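Local coordinates for protein type-2Aa cytolytic delta-endotoxin (Bacillus thuringiensis serovar kyushuensis, PDB 1CBY) that kills the larvae of dipteran insects such as mosquitoes by making pores in the epithelial cell membrane of their midgut, at residues 37-45 with 64-75; 51-60 with 222-231. One frame throughout, in Å; residues are numbered along the deposited sequence.

Contact 1. Residues 37-45 with 64-75; sequences SSDLDNFNT and FQGAIDPLNLNF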
loop_
_atom_site.group_PDB
_atom_site.type_symbol
_atom_site.label_atom_id
_atom_site.label_comp_id
_atom_site.label_asym_id
_atom_site.label_seq_id
_atom_site.Cartn_x
_atom_site.Cartn_y
_atom_site.Cartn_z
ATOM N N SER A 37 13.684 8.327 3.140
ATOM C CA SER A 37 14.581 7.476 3.918
ATOM C C SER A 37 15.949 8.091 4.193
ATOM O O SER A 37 16.442 8.916 3.422
ATOM C CB SER A 37 14.760 6.130 3.202
ATOM O OG SER A 37 15.517 5.215 3.979
ATOM N N SER A 38 16.558 7.670 5.299
ATOM C CA SER A 38 17.882 8.137 5.695
ATOM C C SER A 38 18.971 7.341 4.981
ATOM O O SER A 38 20.129 7.755 4.940
ATOM C CB SER A 38 18.067 8.008 7.212
ATOM O OG SER A 38 17.316 8.990 7.911
ATOM N N ASP A 39 18.595 6.202 4.410
ATOM C CA ASP A 39 19.537 5.348 3.706
ATOM C C ASP A 39 18.824 4.714 2.512
ATOM O O ASP A 39 17.625 4.922 2.314
ATOM C CB ASP A 39 20.073 4.275 4.654
ATOM C CG ASP A 39 21.556 3.997 4.457
ATOM O OD1 ASP A 39 22.004 3.935 3.294
ATOM O OD2 ASP A 39 22.277 3.836 5.466
ATOM N N LEU A 40 19.553 3.938 1.720
ATOM C CA LEU A 40 18.988 3.311 0.538
ATOM C C LEU A 40 17.937 2.268 0.893
ATOM O O LEU A 40 18.091 1.529 1.863
ATOM C CB LEU A 40 20.107 2.698 -0.309
ATOM C CG LEU A 40 21.210 3.671 -0.761
ATOM C CD1 LEU A 40 22.246 2.959 -1.613
ATOM C CD2 LEU A 40 20.602 4.816 -1.546
ATOM N N ASP A 41 16.856 2.232 0.115
ATOM C CA ASP A 41 15.767 1.283 0.340
ATOM C C ASP A 41 15.279 0.702 -0.988
ATOM O O ASP A 41 14.611 1.380 -1.764
ATOM C CB ASP A 41 14.605 1.982 1.057
ATOM C CG ASP A 41 13.579 1.005 1.630
ATOM O OD1 ASP A 41 13.437 -0.125 1.115
ATOM O OD2 ASP A 41 12.899 1.375 2.610
ATOM N N ASN A 42 15.582 -0.567 -1.227
ATOM C CA ASN A 42 15.161 -1.226 -2.460
ATOM C C ASN A 42 14.167 -2.352 -2.183
ATOM O O ASN A 42 14.132 -3.360 -2.892
ATOM C CB ASN A 42 16.387 -1.763 -3.204
ATOM C CG ASN A 42 17.350 -0.659 -3.604
ATOM O OD1 ASN A 42 18.412 -0.500 -3.007
ATOM N ND2 ASN A 42 16.972 0.119 -4.605
ATOM N N PHE A 43 13.332 -2.152 -1.169
ATOM C CA PHE A 43 12.337 -3.137 -0.763
ATOM C C PHE A 43 10.937 -2.554 -0.754
ATOM O O PHE A 43 10.739 -1.412 -0.335
ATOM C CB PHE A 43 12.629 -3.644 0.659
ATOM C CG PHE A 43 13.481 -4.874 0.712
ATOM C CD1 PHE A 43 13.046 -6.065 0.141
ATOM C CD2 PHE A 43 14.720 -4.848 1.342
ATOM C CE1 PHE A 43 13.832 -7.220 0.195
ATOM C CE2 PHE A 43 15.516 -5.996 1.402
ATOM C CZ PHE A 43 15.070 -7.184 0.827
ATOM N N ASN A 44 9.983 -3.322 -1.271
ATOM C CA ASN A 44 8.579 -2.928 -1.235
ATOM C C ASN A 44 8.191 -3.546 0.118
ATOM O O ASN A 44 8.132 -4.774 0.273
ATOM C CB ASN A 44 7.796 -3.575 -2.379
ATOM C CG ASN A 44 6.443 -2.911 -2.622
ATOM O OD1 ASN A 44 5.775 -3.213 -3.609
ATOM N ND2 ASN A 44 6.035 -2.012 -1.734
ATOM N N THR A 45 8.027 -2.690 1.113
ATOM C CA THR A 45 7.739 -3.126 2.464
ATOM C C THR A 45 6.266 -3.235 2.877
ATOM O O THR A 45 5.455 -2.348 2.592
ATOM C CB THR A 45 8.491 -2.223 3.442
ATOM O OG1 THR A 45 9.829 -2.036 2.965
ATOM C CG2 THR A 45 8.560 -2.853 4.803
ATOM N N PHE A 64 18.292 -6.172 6.209
ATOM C CA PHE A 64 18.269 -6.963 4.987
ATOM C C PHE A 64 18.509 -6.184 3.698
ATOM O O PHE A 64 18.551 -6.771 2.612
ATOM C CB PHE A 64 17.006 -7.816 4.914
ATOM C CG PHE A 64 17.043 -9.005 5.831
ATOM C CD1 PHE A 64 17.887 -10.077 5.560
ATOM C CD2 PHE A 64 16.263 -9.040 6.982
ATOM C CE1 PHE A 64 17.959 -11.164 6.419
ATOM C CE2 PHE A 64 16.326 -10.123 7.849
ATOM C CZ PHE A 64 17.176 -11.187 7.567
ATOM N N GLN A 65 18.702 -4.871 3.819
ATOM C CA GLN A 65 18.992 -4.036 2.656
ATOM C C GLN A 65 20.338 -4.500 2.117
ATOM O O GLN A 65 20.526 -4.634 0.912
ATOM C CB GLN A 65 19.100 -2.564 3.054
ATOM C CG GLN A 65 17.797 -1.914 3.480
ATOM C CD GLN A 65 16.844 -1.667 2.325
ATOM O OE1 GLN A 65 17.197 -1.825 1.152
ATOM N NE2 GLN A 65 15.622 -1.282 2.652
ATOM N N GLY A 66 21.245 -4.817 3.038
ATOM C CA GLY A 66 22.578 -5.265 2.674
ATOM C C GLY A 66 22.629 -6.506 1.808
ATOM O O GLY A 66 23.695 -6.876 1.320
ATOM N N ALA A 67 21.489 -7.165 1.632
ATOM C CA ALA A 67 21.434 -8.365 0.810
ATOM C C ALA A 67 21.307 -8.004 -0.665
ATOM O O ALA A 67 21.548 -8.842 -1.530
ATOM C CB ALA A 67 20.276 -9.253 1.245
ATOM N N ILE A 68 20.897 -6.767 -0.946
ATOM C CA ILE A 68 20.746 -6.286 -2.322
ATOM C C ILE A 68 22.089 -5.740 -2.799
ATOM O O ILE A 68 22.606 -4.782 -2.227
ATOM C CB ILE A 68 19.734 -5.119 -2.433
ATOM C CG1 ILE A 68 18.457 -5.411 -1.636
ATOM C CG2 ILE A 68 19.410 -4.858 -3.898
ATOM C CD1 ILE A 68 17.662 -6.585 -2.143
ATOM N N ASP A 69 22.648 -6.347 -3.842
ATOM C CA ASP A 69 23.924 -5.906 -4.398
ATOM C C ASP A 69 23.761 -4.480 -4.922
ATOM O O ASP A 69 23.030 -4.250 -5.887
ATOM C CB ASP A 69 24.351 -6.828 -5.540
ATOM C CG ASP A 69 25.777 -6.580 -5.986
ATOM O OD1 ASP A 69 26.085 -5.449 -6.418
ATOM O OD2 ASP A 69 26.593 -7.522 -5.910
ATOM N N PRO A 70 24.528 -3.528 -4.364
ATOM C CA PRO A 70 24.479 -2.113 -4.748
ATOM C C PRO A 70 24.729 -1.800 -6.222
ATOM O O PRO A 70 24.247 -0.789 -6.725
ATOM C CB PRO A 70 25.532 -1.477 -3.840
ATOM C CG PRO A 70 26.519 -2.584 -3.647
ATOM C CD PRO A 70 25.622 -3.768 -3.405
ATOM N N LEU A 71 25.453 -2.673 -6.914
ATOM C CA LEU A 71 25.753 -2.449 -8.323
ATOM C C LEU A 71 24.817 -3.142 -9.309
ATOM O O LEU A 71 24.317 -2.506 -10.233
ATOM C CB LEU A 71 27.215 -2.798 -8.622
ATOM C CG LEU A 71 28.247 -1.856 -7.990
ATOM C CD1 LEU A 71 29.649 -2.377 -8.235
ATOM C CD2 LEU A 71 28.088 -0.453 -8.556
ATOM N N ASN A 72 24.592 -4.441 -9.133
ATOM C CA ASN A 72 23.704 -5.172 -10.041
ATOM C C ASN A 72 22.273 -5.306 -9.545
ATOM O O ASN A 72 21.429 -5.878 -10.227
ATOM C CB ASN A 72 24.276 -6.544 -10.430
ATOM C CG ASN A 72 25.087 -7.182 -9.324
ATOM O OD1 ASN A 72 26.059 -6.602 -8.844
ATOM N ND2 ASN A 72 24.712 -8.392 -8.931
ATOM N N LEU A 73 22.016 -4.774 -8.354
ATOM C CA LEU A 73 20.692 -4.790 -7.734
ATOM C C LEU A 73 19.994 -6.142 -7.573
ATOM O O LEU A 73 18.772 -6.205 -7.432
ATOM C CB LEU A 73 19.774 -3.779 -8.428
ATOM C CG LEU A 73 20.142 -2.329 -8.102
ATOM C CD1 LEU A 73 19.325 -1.361 -8.933
ATOM C CD2 LEU A 73 19.926 -2.077 -6.616
ATOM N N ASN A 74 20.774 -7.213 -7.534
ATOM C CA ASN A 74 20.214 -8.545 -7.366
ATOM C C ASN A 74 20.266 -8.916 -5.896
ATOM O O ASN A 74 21.171 -8.497 -5.177
ATOM C CB ASN A 74 21.001 -9.574 -8.180
ATOM C CG ASN A 74 20.320 -10.933 -8.215
ATOM O OD1 ASN A 74 19.104 -11.025 -8.388
ATOM N ND2 ASN A 74 21.098 -11.994 -8.055
ATOM N N PHE A 75 19.282 -9.683 -5.446
ATOM C CA PHE A 75 19.222 -10.126 -4.060
ATOM C C PHE A 75 20.207 -11.276 -3.937
ATOM O O PHE A 75 20.154 -12.232 -4.711
ATOM C CB PHE A 75 17.809 -10.609 -3.738
ATOM C CG PHE A 75 17.585 -10.938 -2.292
ATOM C CD1 PHE A 75 17.268 -9.937 -1.381
ATOM C CD2 PHE A 75 17.641 -12.258 -1.848
ATOM C CE1 PHE A 75 17.005 -10.242 -0.050
ATOM C CE2 PHE A 75 17.380 -12.577 -0.520
ATOM C CZ PHE A 75 17.059 -11.569 0.382
HETATM O O HOH W 1 13.778 -0.773 5.092
HETATM O O HOH W 2 19.328 -1.079 -0.539
#

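Contact 2. Residues 51-60 with 222-231; sequences PQYINQALHL and LVQALHSSNA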
loop_
_atom_site.group_PDB
_atom_site.type_symbol
_atom_site.label_atom_id
_atom_site.label_comp_id
_atom_site.label_asym_id
_atom_site.label_seq_id
_atom_site.Cartn_x
_atom_site.Cartn_y
_atom_site.Cartn_z
ATOM N N PRO A 51 2.141 -0.885 16.923
ATOM C CA PRO A 51 2.973 0.316 17.033
ATOM C C PRO A 51 4.286 0.144 17.791
ATOM O O PRO A 51 5.348 0.497 17.281
ATOM C CB PRO A 51 2.045 1.302 17.738
ATOM C CG PRO A 51 0.692 0.907 17.218
ATOM C CD PRO A 51 0.756 -0.596 17.337
ATOM N N GLN A 52 4.224 -0.424 18.990
ATOM C CA GLN A 52 5.427 -0.607 19.793
ATOM C C GLN A 52 6.472 -1.550 19.202
ATOM O O GLN A 52 7.574 -1.666 19.741
ATOM C CB GLN A 52 5.081 -1.041 21.221
ATOM C CG GLN A 52 4.336 -2.354 21.333
ATOM C CD GLN A 52 2.840 -2.166 21.314
ATOM O OE1 GLN A 52 2.230 -2.018 20.255
ATOM N NE2 GLN A 52 2.235 -2.157 22.492
ATOM N N TYR A 53 6.139 -2.215 18.102
ATOM C CA TYR A 53 7.070 -3.142 17.464
ATOM C C TYR A 53 7.487 -2.677 16.070
ATOM O O TYR A 53 8.200 -3.384 15.350
ATOM C CB TYR A 53 6.461 -4.546 17.399
ATOM C CG TYR A 53 6.160 -5.135 18.757
ATOM C CD1 TYR A 53 7.190 -5.446 19.643
ATOM C CD2 TYR A 53 4.847 -5.359 19.165
ATOM C CE1 TYR A 53 6.923 -5.959 20.903
ATOM C CE2 TYR A 53 4.567 -5.875 20.425
ATOM C CZ TYR A 53 5.609 -6.175 21.291
ATOM O OH TYR A 53 5.342 -6.694 22.540
ATOM N N ILE A 54 7.061 -1.473 15.703
ATOM C CA ILE A 54 7.394 -0.910 14.401
ATOM C C ILE A 54 8.901 -0.685 14.309
ATOM O O ILE A 54 9.519 -0.995 13.291
ATOM C CB ILE A 54 6.616 0.412 14.144
ATOM C CG1 ILE A 54 5.140 0.095 13.862
ATOM C CG2 ILE A 54 7.249 1.204 12.999
ATOM C CD1 ILE A 54 4.239 1.307 13.758
ATOM N N ASN A 55 9.495 -0.204 15.398
ATOM C CA ASN A 55 10.932 0.056 15.448
ATOM C C ASN A 55 11.701 -1.230 15.171
ATOM O O ASN A 55 12.638 -1.241 14.377
ATOM C CB ASN A 55 11.322 0.606 16.821
ATOM C CG ASN A 55 12.625 1.398 16.798
ATOM O OD1 ASN A 55 12.920 2.130 17.743
ATOM N ND2 ASN A 55 13.401 1.271 15.726
ATOM N N GLN A 56 11.289 -2.318 15.814
ATOM C CA GLN A 56 11.931 -3.616 15.631
ATOM C C GLN A 56 11.819 -4.069 14.183
ATOM O O GLN A 56 12.789 -4.548 13.592
ATOM C CB GLN A 56 11.291 -4.657 16.552
ATOM C CG GLN A 56 11.872 -6.057 16.422
ATOM C CD GLN A 56 11.254 -7.036 17.401
ATOM O OE1 GLN A 56 10.324 -6.699 18.136
ATOM N NE2 GLN A 56 11.770 -8.257 17.417
ATOM N N ALA A 57 10.632 -3.910 13.613
ATOM C CA ALA A 57 10.382 -4.297 12.231
ATOM C C ALA A 57 11.264 -3.502 11.267
ATOM O O ALA A 57 11.857 -4.056 10.336
ATOM C CB ALA A 57 8.911 -4.085 11.896
ATOM N N LEU A 58 11.356 -2.199 11.515
ATOM C CA LEU A 58 12.143 -1.298 10.689
ATOM C C LEU A 58 13.623 -1.670 10.753
ATOM O O LEU A 58 14.330 -1.624 9.742
ATOM C CB LEU A 58 11.910 0.145 11.140
ATOM C CG LEU A 58 11.866 1.229 10.060
ATOM C CD1 LEU A 58 11.121 0.747 8.821
ATOM C CD2 LEU A 58 11.204 2.467 10.631
ATOM N N HIS A 59 14.085 -2.068 11.933
ATOM C CA HIS A 59 15.471 -2.472 12.101
ATOM C C HIS A 59 15.750 -3.703 11.252
ATOM O O HIS A 59 16.699 -3.725 10.466
ATOM C CB HIS A 59 15.770 -2.777 13.564
ATOM C CG HIS A 59 16.185 -1.578 14.355
ATOM N ND1 HIS A 59 15.410 -0.448 14.409
ATOM C CD2 HIS A 59 17.320 -1.380 15.072
ATOM C CE1 HIS A 59 16.083 0.411 15.151
ATOM N NE2 HIS A 59 17.246 -0.107 15.575
ATOM N N LEU A 60 14.896 -4.712 11.389
ATOM C CA LEU A 60 15.035 -5.955 10.636
ATOM C C LEU A 60 14.980 -5.694 9.135
ATOM O O LEU A 60 15.751 -6.273 8.366
ATOM C CB LEU A 60 13.946 -6.949 11.057
ATOM C CG LEU A 60 14.152 -7.599 12.431
ATOM C CD1 LEU A 60 12.830 -8.020 13.052
ATOM C CD2 LEU A 60 15.090 -8.781 12.292
ATOM N N LEU A 222 12.626 -15.421 9.188
ATOM C CA LEU A 222 13.389 -15.304 10.416
ATOM C C LEU A 222 12.489 -14.798 11.537
ATOM O O LEU A 222 11.686 -13.885 11.331
ATOM C CB LEU A 222 14.550 -14.330 10.201
ATOM C CG LEU A 222 15.427 -14.028 11.413
ATOM C CD1 LEU A 222 16.885 -14.271 11.060
ATOM C CD2 LEU A 222 15.200 -12.600 11.880
ATOM N N VAL A 223 12.568 -15.437 12.696
ATOM C CA VAL A 223 11.780 -15.003 13.839
ATOM C C VAL A 223 12.748 -14.434 14.869
ATOM O O VAL A 223 13.841 -14.967 15.058
ATOM C CB VAL A 223 10.949 -16.155 14.470
ATOM C CG1 VAL A 223 9.882 -16.634 13.492
ATOM C CG2 VAL A 223 11.855 -17.303 14.909
ATOM N N GLN A 224 12.373 -13.315 15.478
ATOM C CA GLN A 224 13.197 -12.673 16.495
ATOM C C GLN A 224 12.331 -12.360 17.705
ATOM O O GLN A 224 11.173 -11.965 17.560
ATOM C CB GLN A 224 13.803 -11.382 15.959
ATOM C CG GLN A 224 14.584 -10.608 17.003
ATOM C CD GLN A 224 15.063 -9.273 16.489
ATOM O OE1 GLN A 224 14.271 -8.468 15.992
ATOM N NE2 GLN A 224 16.362 -9.029 16.593
ATOM N N ALA A 225 12.890 -12.541 18.896
ATOM C CA ALA A 225 12.162 -12.283 20.130
ATOM C C ALA A 225 11.598 -10.871 20.106
ATOM O O ALA A 225 12.280 -9.930 19.697
ATOM C CB ALA A 225 13.078 -12.468 21.325
ATOM N N LEU A 226 10.341 -10.738 20.508
ATOM C CA LEU A 226 9.669 -9.451 20.525
ATOM C C LEU A 226 10.407 -8.423 21.379
ATOM O O LEU A 226 10.830 -8.714 22.501
ATOM C CB LEU A 226 8.233 -9.627 21.011
ATOM C CG LEU A 226 7.136 -9.213 20.032
ATOM C CD1 LEU A 226 7.442 -9.725 18.637
ATOM C CD2 LEU A 226 5.794 -9.730 20.529
ATOM N N HIS A 227 10.552 -7.218 20.839
ATOM C CA HIS A 227 11.244 -6.139 21.531
ATOM C C HIS A 227 10.446 -4.844 21.390
ATOM O O HIS A 227 10.459 -4.202 20.338
ATOM C CB HIS A 227 12.651 -5.970 20.956
ATOM C CG HIS A 227 13.539 -5.113 21.795
ATOM N ND1 HIS A 227 14.148 -5.605 22.923
ATOM C CD2 HIS A 227 13.812 -3.790 21.676
ATOM C CE1 HIS A 227 14.771 -4.579 23.469
ATOM N NE2 HIS A 227 14.597 -3.457 22.750
ATOM N N SER A 228 9.744 -4.476 22.455
ATOM C CA SER A 228 8.913 -3.278 22.467
ATOM C C SER A 228 9.735 -1.996 22.505
ATOM O O SER A 228 10.779 -1.949 23.149
ATOM C CB SER A 228 7.961 -3.330 23.663
ATOM O OG SER A 228 7.095 -2.209 23.693
ATOM N N SER A 229 9.246 -0.958 21.830
ATOM C CA SER A 229 9.919 0.337 21.787
ATOM C C SER A 229 8.949 1.486 21.535
ATOM O O SER A 229 8.200 1.477 20.556
ATOM C CB SER A 229 10.998 0.353 20.706
ATOM O OG SER A 229 11.525 1.664 20.548
ATOM N N ASN A 230 8.992 2.488 22.410
ATOM C CA ASN A 230 8.136 3.666 22.290
ATOM C C ASN A 230 9.024 4.899 22.103
ATOM O O ASN A 230 8.832 5.934 22.744
ATOM C CB ASN A 230 7.258 3.817 23.539
ATOM C CG ASN A 230 6.239 4.937 23.409
ATOM O OD1 ASN A 230 5.852 5.321 22.303
ATOM N ND2 ASN A 230 5.796 5.465 24.539
ATOM N N ALA A 231 10.016 4.755 21.227
ATOM C CA ALA A 231 10.978 5.811 20.919
ATOM C C ALA A 231 10.337 6.934 20.119
ATOM O O ALA A 231 9.247 6.766 19.576
ATOM C CB ALA A 231 12.141 5.224 20.138
HETATM O O HOH W 3 8.095 0.982 17.801
HETATM O O HOH W 4 10.104 -2.122 18.469
#

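Contact 1. Residues 37-45 with 64-75
Gln65 sets both ends of its side-chain amide into loop 39-43, where Asp41 forms an Asx turn just before the chain enters strand 44-48 of the alpha/beta fold of the Cyt toxins. Gln65 NE2 donates to Asp41 OD1 (2.9 Å), while Gln65 OE1 accepts from the backbone N of Asn42 (3.1 Å) in a nearly straight bond of 168°. Glutamine suits this place because it offers a donor and an acceptor side by side, and the bend of its chain at chi2 (-72°) brings both to the loop. Asp41 OD1 also accepts from Phe43 N (3.1 Å), which closes the turn; Phe43 N lies nearly along the C-O bond, whereas Gln65 NE2 comes from above the carboxylate plane. Asp41 OD2 forms a salt bridge with Lys29 of the second subunit.

The tightly packed part centres on the Phe43 ring. The rings of Phe43 and Phe75 meet at their edges, CZ of Phe43 being 3.7 Å from CE1 of Phe75, and Ile68 CD1 lies 4.0 Å from the same Phe43 CZ. Phe64 O meets the ring edge at Phe43 CE2. Leu172 of strand 165-175 also packs on Phe43. The side near Leu40 and Asn42 is looser and more exposed: Asn42 ND2 barely approaches Leu73 CD2, and a water bridges the amides, donating to Asn42 OD1 at 2.7 Å and to Gln65 OE1 at 2.8 Å.

Contact 2. Residues 51-60 with 222-231
Gln56 stretches its side chain to segment 224-227 and uses both ends of its amide there. Its OE1 accepts from His227 N at 2.8 Å, and its NE2 donates twice, to Gln224 OE1 and to Ala225 O, each at 2.9 Å. Fully extended, with chi1 at 179° and chi2 at 177°, this long residue carries its amide across to the backbone where the strand ends. Gln224 NE2 in turn donates to Pro88 O. In this way the N-terminal part of helix 54-63 is fastened to the end of strand 210-225, in the Cyt fold of helices flanking a mixed sheet. Farther along, Leu60 CD2 packs on Leu222 CD2 (3.8 Å). Two first-turn amides donate to waters: one water accepts from Asn55 N and donates to Pro51 O and Ser229 O, another accepts from Gln56 N and donates to Gln52 O and His227 O. Leu226 CG lies over one face of the Tyr53 ring, toward its rim, in a CH-pi contact; Gln52 CG, from the same segment as Tyr53, lies over the opposite face, also rimward. Gln52 O also accepts from Ser229 N (2.8 Å), in the carbonyl plane; beside that bond the short serine hydroxyl, OG, can donate to Asn55 OD1 at 3.2 Å.

In the fold
The centres of contact 1 and contact 2 lie 20 Å apart, and both reach the same mixed sheet. Their segments alternate along the chain: 37-45, 51-60, 64-75, then 222-231. Helix 54-63 relates them, since contact 2 holds its beginning and the second segment of contact 1, 64-75, is the loop that follows its end. Strand 44-48, leading into that helix, pairs in parallel with strand 165-175, whereas contact 2 sits where strand 210-225 runs out. The segments include the two stops of proteolytic processing, Ser38 in contact 1 and Ser228 in contact 2. Both contacts touch the second subunit of the protoxin dimer, consistent with processing at these ends accompanying the change to the active monomer.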